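Local coordinates for Alpha/beta hydrolase fold protein (Ochrobactrum, PDB 4G9E), which acts as an N-acyl homoserine lactonase, probably opening the lactone ring of these bacterial signal molecules by ester-bond hydrolysis, at residues Val97-Ser102 and Met122-Pro127; Ile211-Gly216 and Gly233-Gly238; Ile107-Ile112 and Asp202-Ala207. All blocks are in the same frame, centred on the assembly; numbering follows the deposited sequence.

In the fold
All three contacts lie within the alpha/beta hydrolase fold, their centres about 10 Å (contacts 1 and 2), 11 Å (1 and 3) and 13 Å (2 and 3) apart. Contact 1 pairs strands 97-101 and 120-124 in the middle of the sheet, and contact 2 braces the next strand, 211-216; Thr124 and Gly125 bond directly to Val214 and Asn215. Contact 3 sets helix 103-111, the connection between the two strands of contact 1, against helix 200-206, which precedes strand 211-216. Along the chain contacts 1 and 3 interlock, and contact 2 closes last. Together they tie the strand that leads into the ligand-binding Ser102 to its helical cover and to the neighbouring strand 211-216.

Contact 1 (Val97-Ser102 and Met122-Pro127); sequences VVFGWS and MITGTP. With C4L (N-butanoyl-L-homoserine), chain C.
Phe99 and Met122 point from the same face of the sheet, and both hold CG anti to the backbone N (chi1 168° and 177°), beside their own carbonyl carbon; Phe99 CD1 lies 3.8 Å from Met122 CG. The sulfur of Met122 sits obliquely beside the ring, 5.0 Å from its centroid, a Met-aromatic contact that suits a flexible, polarisable chain. Thr124 turns OG1 beside its own backbone N (chi1 -70°), and this hydroxyl meets the ring edge in plane, 3.2 Å from Phe99 CE1; its hydrogen bond goes to Val214 O, so a polar group is satisfied within the core.

Beneath these side chains the backbones run parallel: Val98 O takes Met122 N, and Gly100 gives its N to Met122 O and its O to Thr124 N. Just past the strand Ser102 N continues the pattern with a 2.7 Å bond to Thr124 O, and Thr126 OG1 donates to a lone pair of Ser102 O in the carbonyl plane, at 2.9 Å. Ser102 has positive phi between strand and helix, consistent with the nucleophile elbow of this fold. Its OG stands 2.6 Å from the carboxylate carbon C4 of the bound N-butanoyl-L-homoserine, a position consistent with a nucleophilic role. One water joins Ser102 OG, Gly125 O and the ligand N1. Glycine suits position 125: phi is positive, and a CB would crowd Ser102 CB at about 3.4 Å.

The two strands and the intervening helix 103-111 form a beta-alpha-beta unit. Strand 24-30 flanks 97-101, strand 211-216 flanks 120-124, and helix 255-270 covers the Phe99, Met122 and Thr124 face with Phe258 and Phe265.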
loop_
_atom_site.group_PDB
_atom_site.type_symbol
_atom_site.label_atom_id
_atom_site.label_comp_id
_atom_site.label_asym_id
_atom_site.label_seq_id
_atom_site.Cartn_x
_atom_site.Cartn_y
_atom_site.Cartn_z
ATOM N N VAL A 97 -3.385 1.167 -12.621
ATOM C CA VAL A 97 -2.070 1.266 -11.999
ATOM C C VAL A 97 -2.301 1.105 -10.500
ATOM O O VAL A 97 -3.312 1.576 -9.980
ATOM C CB VAL A 97 -1.417 2.643 -12.296
ATOM C CG1 VAL A 97 -0.078 2.793 -11.575
ATOM C CG2 VAL A 97 -1.248 2.831 -13.804
ATOM N N VAL A 98 -1.393 0.413 -9.812
ATOM C CA VAL A 98 -1.534 0.211 -8.371
ATOM C C VAL A 98 -0.411 0.921 -7.634
ATOM O O VAL A 98 0.757 0.787 -7.998
ATOM C CB VAL A 98 -1.574 -1.293 -8.005
ATOM C CG1 VAL A 98 -1.638 -1.480 -6.483
ATOM C CG2 VAL A 98 -2.766 -1.946 -8.695
ATOM N N PHE A 99 -0.783 1.692 -6.616
ATOM C CA PHE A 99 0.166 2.240 -5.664
ATOM C C PHE A 99 -0.083 1.559 -4.325
ATOM O O PHE A 99 -1.198 1.605 -3.809
ATOM C CB PHE A 99 -0.001 3.757 -5.497
ATOM C CG PHE A 99 0.763 4.291 -4.327
ATOM C CD1 PHE A 99 2.139 4.397 -4.392
ATOM C CD2 PHE A 99 0.125 4.590 -3.128
ATOM C CE1 PHE A 99 2.868 4.838 -3.300
ATOM C CE2 PHE A 99 0.849 5.036 -2.032
ATOM C CZ PHE A 99 2.220 5.157 -2.119
ATOM N N GLY A 100 0.950 0.948 -3.756
ATOM C CA GLY A 100 0.809 0.305 -2.463
ATOM C C GLY A 100 1.745 0.915 -1.444
ATOM O O GLY A 100 2.957 0.988 -1.667
ATOM N N TRP A 101 1.167 1.336 -0.324
ATOM C CA TRP A 101 1.917 1.923 0.774
ATOM C C TRP A 101 2.166 0.871 1.852
ATOM O O TRP A 101 1.236 0.461 2.552
ATOM C CB TRP A 101 1.148 3.103 1.368
ATOM C CG TRP A 101 1.815 3.692 2.565
ATOM C CD1 TRP A 101 3.157 3.869 2.752
ATOM C CD2 TRP A 101 1.173 4.159 3.754
ATOM N NE1 TRP A 101 3.385 4.416 3.999
ATOM C CE2 TRP A 101 2.183 4.611 4.626
ATOM C CE3 TRP A 101 -0.159 4.261 4.152
ATOM C CZ2 TRP A 101 1.898 5.148 5.881
ATOM C CZ3 TRP A 101 -0.440 4.789 5.400
ATOM C CH2 TRP A 101 0.583 5.220 6.252
ATOM N N SER A 102 3.426 0.451 1.967
ATOM C CA SER A 102 3.915 -0.377 3.053
ATOM C C SER A 102 3.220 -1.739 3.015
ATOM O O SER A 102 3.430 -2.467 2.058
ATOM C CB SER A 102 3.810 0.364 4.385
ATOM O OG SER A 102 4.666 -0.255 5.329
ATOM N N MET A 122 3.560 0.794 -8.084
ATOM C CA MET A 122 4.508 1.609 -7.321
ATOM C C MET A 122 4.416 1.198 -5.860
ATOM O O MET A 122 3.314 1.101 -5.319
ATOM C CB MET A 122 4.210 3.108 -7.464
ATOM C CG MET A 122 5.151 3.978 -6.617
ATOM S SD MET A 122 4.875 5.751 -6.770
ATOM C CE MET A 122 5.579 6.025 -8.395
ATOM N N ILE A 123 5.570 0.955 -5.245
ATOM C CA ILE A 123 5.629 0.564 -3.840
ATOM C C ILE A 123 6.465 1.551 -3.035
ATOM O O ILE A 123 7.584 1.924 -3.426
ATOM C CB ILE A 123 6.135 -0.888 -3.666
ATOM C CG1 ILE A 123 7.522 -1.090 -4.290
ATOM C CG2 ILE A 123 5.122 -1.871 -4.258
ATOM C CD1 ILE A 123 8.135 -2.467 -4.012
ATOM N N THR A 124 5.890 1.976 -1.913
ATOM C CA THR A 124 6.488 2.956 -1.024
ATOM C C THR A 124 6.397 2.408 0.387
ATOM O O THR A 124 5.319 2.013 0.836
ATOM C CB THR A 124 5.716 4.286 -1.110
ATOM O OG1 THR A 124 5.951 4.886 -2.390
ATOM C CG2 THR A 124 6.119 5.254 0.005
ATOM N N GLY A 125 7.524 2.371 1.088
ATOM C CA GLY A 125 7.550 1.818 2.431
ATOM C C GLY A 125 7.550 0.300 2.457
ATOM O O GLY A 125 7.201 -0.293 3.470
ATOM N N THR A 126 7.976 -0.317 1.357
ATOM C CA THR A 126 7.863 -1.756 1.136
ATOM C C THR A 126 9.169 -2.331 0.609
ATOM O O THR A 126 9.546 -2.062 -0.527
ATOM C CB THR A 126 6.800 -2.025 0.059
ATOM O OG1 THR A 126 5.557 -1.424 0.436
ATOM C CG2 THR A 126 6.606 -3.517 -0.183
ATOM N N PRO A 127 9.851 -3.158 1.417
ATOM C CA PRO A 127 10.981 -3.922 0.889
ATOM C C PRO A 127 10.486 -5.295 0.427
ATOM O O PRO A 127 9.967 -6.058 1.244
ATOM C CB PRO A 127 11.887 -4.074 2.112
ATOM C CG PRO A 127 10.938 -4.112 3.277
ATOM C CD PRO A 127 9.676 -3.368 2.866
HETATM O O1 C4L C . 3.132 0.747 7.526
HETATM C C4 C4L C . 2.996 -0.485 7.331
HETATM O O2 C4L C . 2.110 -0.971 6.593
HETATM C C3 C4L C . 3.922 -1.448 8.036
HETATM C C2 C4L C . 5.261 -0.786 8.384
HETATM C C1 C4L C . 6.005 -1.530 9.481
HETATM O O3 C4L C . 5.345 -1.336 10.742
HETATM N N1 C4L C . 4.205 -2.640 7.230
HETATM C C5 C4L C . 3.661 -3.832 7.494
HETATM O O4 C4L C . 2.901 -4.034 8.432
HETATM C C6 C4L C . 4.042 -4.972 6.577
HETATM C C7 C4L C . 4.432 -6.185 7.416
HETATM C C8 C4L C . 5.683 -5.941 8.250
HETATM O O HOH W 1 6.199 -2.677 4.640
#

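Contact 2 (Ile211-Gly216 and Gly233-Gly238); sequences IAVVNG and GNLWEG
Asn234 O receives the backbone N-H of Ile211 at 3.0 Å and nearly straight (172°), opening a single beta bridge that fastens a loop to the start of strand 211-216 in the alpha/beta hydrolase sheet. The amide of Asn234 reinforces the attachment, its ND2 bonding to Gln208 O just ahead of the strand. Leu235 follows with its CB pointing away from the strand, but chi2 (58°) returns CD1 to it. This methyl packs over Ile211 O and reaches Val213 CG2 at 3.8 Å, the two branched side chains crossing at about a right angle.

Trp236 completes the bridge: its N-H points to Ile211 O from above the carbonyl plane, at 2.8 Å. The indole lies obliquely against the small Ala212, whose CB is 3.5 Å from Trp236 CE3; a methyl group suits this place because a broad ring comes down close to the strand. Phe265 of helix 255-270 meets the indole edge-to-face, and NE1 hydrogen-bonds to Asp268 OD2. A water spans the strand and loop, accepting from Val213 N at 3.0 Å and donating to Trp236 O at 2.8 Å.

Glu237 lays CG over the centre of the indole face, 3.7 Å above the plane, while its carboxylate makes a salt bridge with Arg264. It takes the positive phi at the third position of a type II beta turn; Gly238, fourth, has a positive phi of its own that favours glycine, and its N bonds back to Leu235 O at 2.9 Å.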
loop_
_atom_site.group_PDB
_atom_site.type_symbol
_atom_site.label_atom_id
_atom_site.label_comp_id
_atom_site.label_asym_id
_atom_site.label_seq_id
_atom_site.Cartn_x
_atom_site.Cartn_y
_atom_site.Cartn_z
ATOM N N ILE A 211 7.664 -1.711 -12.252
ATOM C CA ILE A 211 7.565 -1.521 -10.814
ATOM C C ILE A 211 8.391 -0.301 -10.434
ATOM O O ILE A 211 9.583 -0.229 -10.731
ATOM C CB ILE A 211 8.021 -2.766 -10.011
ATOM C CG1 ILE A 211 7.095 -3.949 -10.318
ATOM C CG2 ILE A 211 8.009 -2.437 -8.525
ATOM C CD1 ILE A 211 7.512 -5.268 -9.669
ATOM N N ALA A 212 7.732 0.660 -9.794
ATOM C CA ALA A 212 8.383 1.867 -9.311
ATOM C C ALA A 212 8.577 1.760 -7.816
ATOM O O ALA A 212 7.715 1.240 -7.099
ATOM C CB ALA A 212 7.534 3.087 -9.632
ATOM N N VAL A 213 9.705 2.274 -7.345
ATOM C CA VAL A 213 10.048 2.216 -5.934
ATOM C C VAL A 213 10.388 3.634 -5.490
ATOM O O VAL A 213 11.315 4.248 -6.026
ATOM C CB VAL A 213 11.253 1.287 -5.692
ATOM C CG1 VAL A 213 11.628 1.261 -4.216
ATOM C CG2 VAL A 213 10.959 -0.120 -6.193
ATOM N N VAL A 214 9.621 4.161 -4.540
ATOM C CA VAL A 214 9.790 5.538 -4.067
ATOM C C VAL A 214 9.691 5.537 -2.545
ATOM O O VAL A 214 8.698 5.059 -1.985
ATOM C CB VAL A 214 8.694 6.463 -4.633
ATOM C CG1 VAL A 214 8.834 7.869 -4.072
ATOM C CG2 VAL A 214 8.728 6.482 -6.164
ATOM N N ASN A 215 10.717 6.057 -1.875
ATOM C CA ASN A 215 10.747 6.074 -0.412
ATOM C C ASN A 215 11.251 7.389 0.131
ATOM O O ASN A 215 11.997 8.105 -0.537
ATOM C CB ASN A 215 11.647 4.970 0.134
ATOM C CG ASN A 215 10.985 3.626 0.069
ATOM O OD1 ASN A 215 10.099 3.331 0.867
ATOM N ND2 ASN A 215 11.381 2.812 -0.895
ATOM N N GLY A 216 10.868 7.691 1.368
ATOM C CA GLY A 216 11.466 8.797 2.093
ATOM C C GLY A 216 12.854 8.443 2.601
ATOM O O GLY A 216 13.089 7.335 3.084
ATOM N N GLY A 233 12.323 -7.129 -12.193
ATOM C CA GLY A 233 12.265 -7.457 -13.609
ATOM C C GLY A 233 12.278 -6.226 -14.504
ATOM O O GLY A 233 12.891 -6.231 -15.564
ATOM N N ASN A 234 11.602 -5.172 -14.068
ATOM C CA ASN A 234 11.417 -3.971 -14.871
ATOM C C ASN A 234 11.278 -2.771 -13.948
ATOM O O ASN A 234 10.173 -2.284 -13.696
ATOM C CB ASN A 234 10.172 -4.143 -15.733
ATOM C CG ASN A 234 9.932 -2.980 -16.664
ATOM O OD1 ASN A 234 10.772 -2.091 -16.815
ATOM N ND2 ASN A 234 8.768 -2.980 -17.305
ATOM N N LEU A 235 12.412 -2.318 -13.418
ATOM C CA LEU A 235 12.439 -1.232 -12.450
ATOM C C LEU A 235 12.263 0.107 -13.161
ATOM O O LEU A 235 13.066 0.486 -14.020
ATOM C CB LEU A 235 13.757 -1.242 -11.682
ATOM C CG LEU A 235 13.927 -0.193 -10.589
ATOM C CD1 LEU A 235 12.825 -0.302 -9.547
ATOM C CD2 LEU A 235 15.302 -0.328 -9.951
ATOM N N TRP A 236 11.201 0.819 -12.805
ATOM C CA TRP A 236 10.871 2.081 -13.460
ATOM C C TRP A 236 11.985 3.104 -13.288
ATOM O O TRP A 236 12.404 3.403 -12.165
ATOM C CB TRP A 236 9.559 2.606 -12.894
ATOM C CG TRP A 236 9.119 3.921 -13.446
ATOM C CD1 TRP A 236 8.677 4.184 -14.713
ATOM C CD2 TRP A 236 9.043 5.159 -12.730
ATOM N NE1 TRP A 236 8.340 5.517 -14.826
ATOM C CE2 TRP A 236 8.554 6.134 -13.621
ATOM C CE3 TRP A 236 9.345 5.535 -11.419
ATOM C CZ2 TRP A 236 8.354 7.459 -13.239
ATOM C CZ3 TRP A 236 9.147 6.846 -11.043
ATOM C CH2 TRP A 236 8.657 7.792 -11.951
ATOM N N GLU A 237 12.453 3.626 -14.418
ATOM C CA GLU A 237 13.556 4.593 -14.476
ATOM C C GLU A 237 14.891 4.025 -13.981
ATOM O O GLU A 237 15.855 4.757 -13.776
ATOM C CB GLU A 237 13.186 5.928 -13.812
ATOM C CG GLU A 237 12.088 6.650 -14.579
ATOM C CD GLU A 237 11.799 8.056 -14.084
ATOM O OE1 GLU A 237 12.236 8.419 -12.969
ATOM O OE2 GLU A 237 11.118 8.797 -14.827
ATOM N N GLY A 238 14.939 2.706 -13.816
ATOM C CA GLY A 238 16.187 1.997 -13.600
ATOM C C GLY A 238 16.828 2.171 -12.243
ATOM O O GLY A 238 17.978 1.788 -12.045
HETATM O O HOH W 2 11.597 3.061 -9.478
#

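Contact 3 (Ile107-Ile112 and Asp202-Ala207); sequences IGIEMI and DIVAEA
Ile109 and Ile203 meet through their CG2 methyls at 3.7 Å, the tight centre of a mainly apolar contact between helices 103-111 and 200-206. Ile109 has CG1 anti to the carbonyl carbon (chi1 -65°), and an extended chi2 (169°) carries CD1 on to Val204 CG1 at 3.8 Å. Its two branches thus engage two successive residues of the other helix, a task for which a beta-branched isoleucine is well shaped. An alanine here would probably take from Ile203 CG2 its closest partner and from Val204 CG1 its partner CD1, opening a gap between the helices. The Glu110 carboxylate, hydrogen-bonded to Gly198 N and Gln200 NE2, touches Ile203 CD1 through OE1 at 4.0 Å.

Toward the partly exposed end the fit is slacker. Ile112 and Ile203, neither fully buried, slide past each other in opposite directions, with Ile112 CD1 4.0 Å from Ile203 CG2. The same CD1 is 4.2 Å from Ala207 CB, where Ala207, the first residue to leave helical geometry, offers only a methyl group. No hydrogen bond links the segments, and their axes stay 10.2 Å apart at a crossing angle of 60°, so side-chain contacts alone join them.

Ile109 and Ile112 also rest on Leu121 of strand 120-124, while Met111 packs on helix 77-91 and strand 24-30. Across the contact, helix 200-206 leads on to strand 211-216, where Ile211 packs against both Val204 and Ile112.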
loop_
_atom_site.group_PDB
_atom_site.type_symbol
_atom_site.label_atom_id
_atom_site.label_comp_id
_atom_site.label_asym_id
_atom_site.label_seq_id
_atom_site.Cartn_x
_atom_site.Cartn_y
_atom_site.Cartn_z
ATOM N N ILE A 107 0.825 -6.144 -0.493
ATOM C CA ILE A 107 -0.430 -6.561 -1.098
ATOM C C ILE A 107 -0.374 -6.397 -2.619
ATOM O O ILE A 107 -0.753 -7.297 -3.373
ATOM C CB ILE A 107 -1.619 -5.783 -0.493
ATOM C CG1 ILE A 107 -1.752 -6.113 1.001
ATOM C CG2 ILE A 107 -2.910 -6.059 -1.266
ATOM C CD1 ILE A 107 -2.678 -5.190 1.750
ATOM N N GLY A 108 0.123 -5.250 -3.077
ATOM C CA GLY A 108 0.275 -5.016 -4.503
ATOM C C GLY A 108 1.143 -6.056 -5.193
ATOM O O GLY A 108 0.848 -6.501 -6.301
ATOM N N ILE A 109 2.223 -6.459 -4.529
ATOM C CA ILE A 109 3.082 -7.509 -5.063
ATOM C C ILE A 109 2.298 -8.828 -5.207
ATOM O O ILE A 109 2.397 -9.516 -6.228
ATOM C CB ILE A 109 4.353 -7.692 -4.197
ATOM C CG1 ILE A 109 5.233 -6.435 -4.252
ATOM C CG2 ILE A 109 5.136 -8.935 -4.639
ATOM C CD1 ILE A 109 6.352 -6.435 -3.228
ATOM N N GLU A 110 1.513 -9.176 -4.190
ATOM C CA GLU A 110 0.679 -10.368 -4.278
ATOM C C GLU A 110 -0.447 -10.215 -5.317
ATOM O O GLU A 110 -0.967 -11.210 -5.809
ATOM C CB GLU A 110 0.141 -10.770 -2.901
ATOM C CG GLU A 110 1.223 -11.056 -1.851
ATOM C CD GLU A 110 2.092 -12.264 -2.174
ATOM O OE1 GLU A 110 1.653 -13.144 -2.941
ATOM O OE2 GLU A 110 3.229 -12.323 -1.658
ATOM N N MET A 111 -0.800 -8.981 -5.675
ATOM C CA MET A 111 -1.802 -8.772 -6.714
ATOM C C MET A 111 -1.278 -9.017 -8.119
ATOM O O MET A 111 -2.064 -9.200 -9.038
ATOM C CB MET A 111 -2.414 -7.373 -6.650
ATOM C CG MET A 111 -3.375 -7.171 -5.514
ATOM S SD MET A 111 -4.113 -5.524 -5.513
ATOM C CE MET A 111 -5.223 -5.619 -6.908
ATOM N N ILE A 112 0.037 -9.017 -8.304
ATOM C CA ILE A 112 0.578 -9.172 -9.649
ATOM C C ILE A 112 0.036 -10.441 -10.306
ATOM O O ILE A 112 -0.375 -10.422 -11.465
ATOM C CB ILE A 112 2.120 -9.125 -9.655
ATOM C CG1 ILE A 112 2.609 -7.726 -9.252
ATOM C CG2 ILE A 112 2.677 -9.524 -11.019
ATOM C CD1 ILE A 112 4.096 -7.638 -9.029
ATOM N N ASP A 202 11.125 -13.255 -5.314
ATOM C CA ASP A 202 11.062 -13.885 -6.621
ATOM C C ASP A 202 10.007 -13.229 -7.510
ATOM O O ASP A 202 10.227 -13.042 -8.707
ATOM C CB ASP A 202 10.791 -15.383 -6.501
ATOM C CG ASP A 202 11.910 -16.126 -5.785
ATOM O OD1 ASP A 202 13.006 -15.553 -5.609
ATOM O OD2 ASP A 202 11.692 -17.287 -5.397
ATOM N N ILE A 203 8.867 -12.862 -6.931
ATOM C CA ILE A 203 7.814 -12.240 -7.721
ATOM C C ILE A 203 8.304 -10.953 -8.379
ATOM O O ILE A 203 8.102 -10.762 -9.577
ATOM C CB ILE A 203 6.561 -11.950 -6.889
ATOM C CG1 ILE A 203 5.847 -13.256 -6.559
ATOM C CG2 ILE A 203 5.614 -11.031 -7.639
ATOM C CD1 ILE A 203 4.831 -13.130 -5.446
ATOM N N VAL A 204 8.954 -10.071 -7.622
ATOM C CA VAL A 204 9.357 -8.803 -8.224
ATOM C C VAL A 204 10.517 -8.973 -9.203
ATOM O O VAL A 204 10.615 -8.220 -10.170
ATOM C CB VAL A 204 9.637 -7.675 -7.196
ATOM C CG1 VAL A 204 8.414 -7.417 -6.325
ATOM C CG2 VAL A 204 10.897 -7.936 -6.374
ATOM N N ALA A 205 11.367 -9.971 -8.973
ATOM C CA ALA A 205 12.484 -10.246 -9.873
ATOM C C ALA A 205 11.993 -10.699 -11.240
ATOM O O ALA A 205 12.604 -10.389 -12.266
ATOM C CB ALA A 205 13.417 -11.298 -9.270
ATOM N N GLU A 206 10.884 -11.433 -11.245
ATOM C CA GLU A 206 10.392 -12.089 -12.449
ATOM C C GLU A 206 9.252 -11.330 -13.132
ATOM O O GLU A 206 8.919 -11.606 -14.283
ATOM C CB GLU A 206 9.995 -13.527 -12.101
ATOM C CG GLU A 206 11.197 -14.344 -11.629
ATOM C CD GLU A 206 10.839 -15.629 -10.893
ATOM O OE1 GLU A 206 9.673 -16.076 -10.942
ATOM O OE2 GLU A 206 11.748 -16.202 -10.253
ATOM N N ALA A 207 8.686 -10.348 -12.434
ATOM C CA ALA A 207 7.561 -9.589 -12.966
ATOM C C ALA A 207 7.979 -8.700 -14.132
ATOM O O ALA A 207 8.996 -8.012 -14.066
ATOM C CB ALA A 207 6.931 -8.753 -11.864
#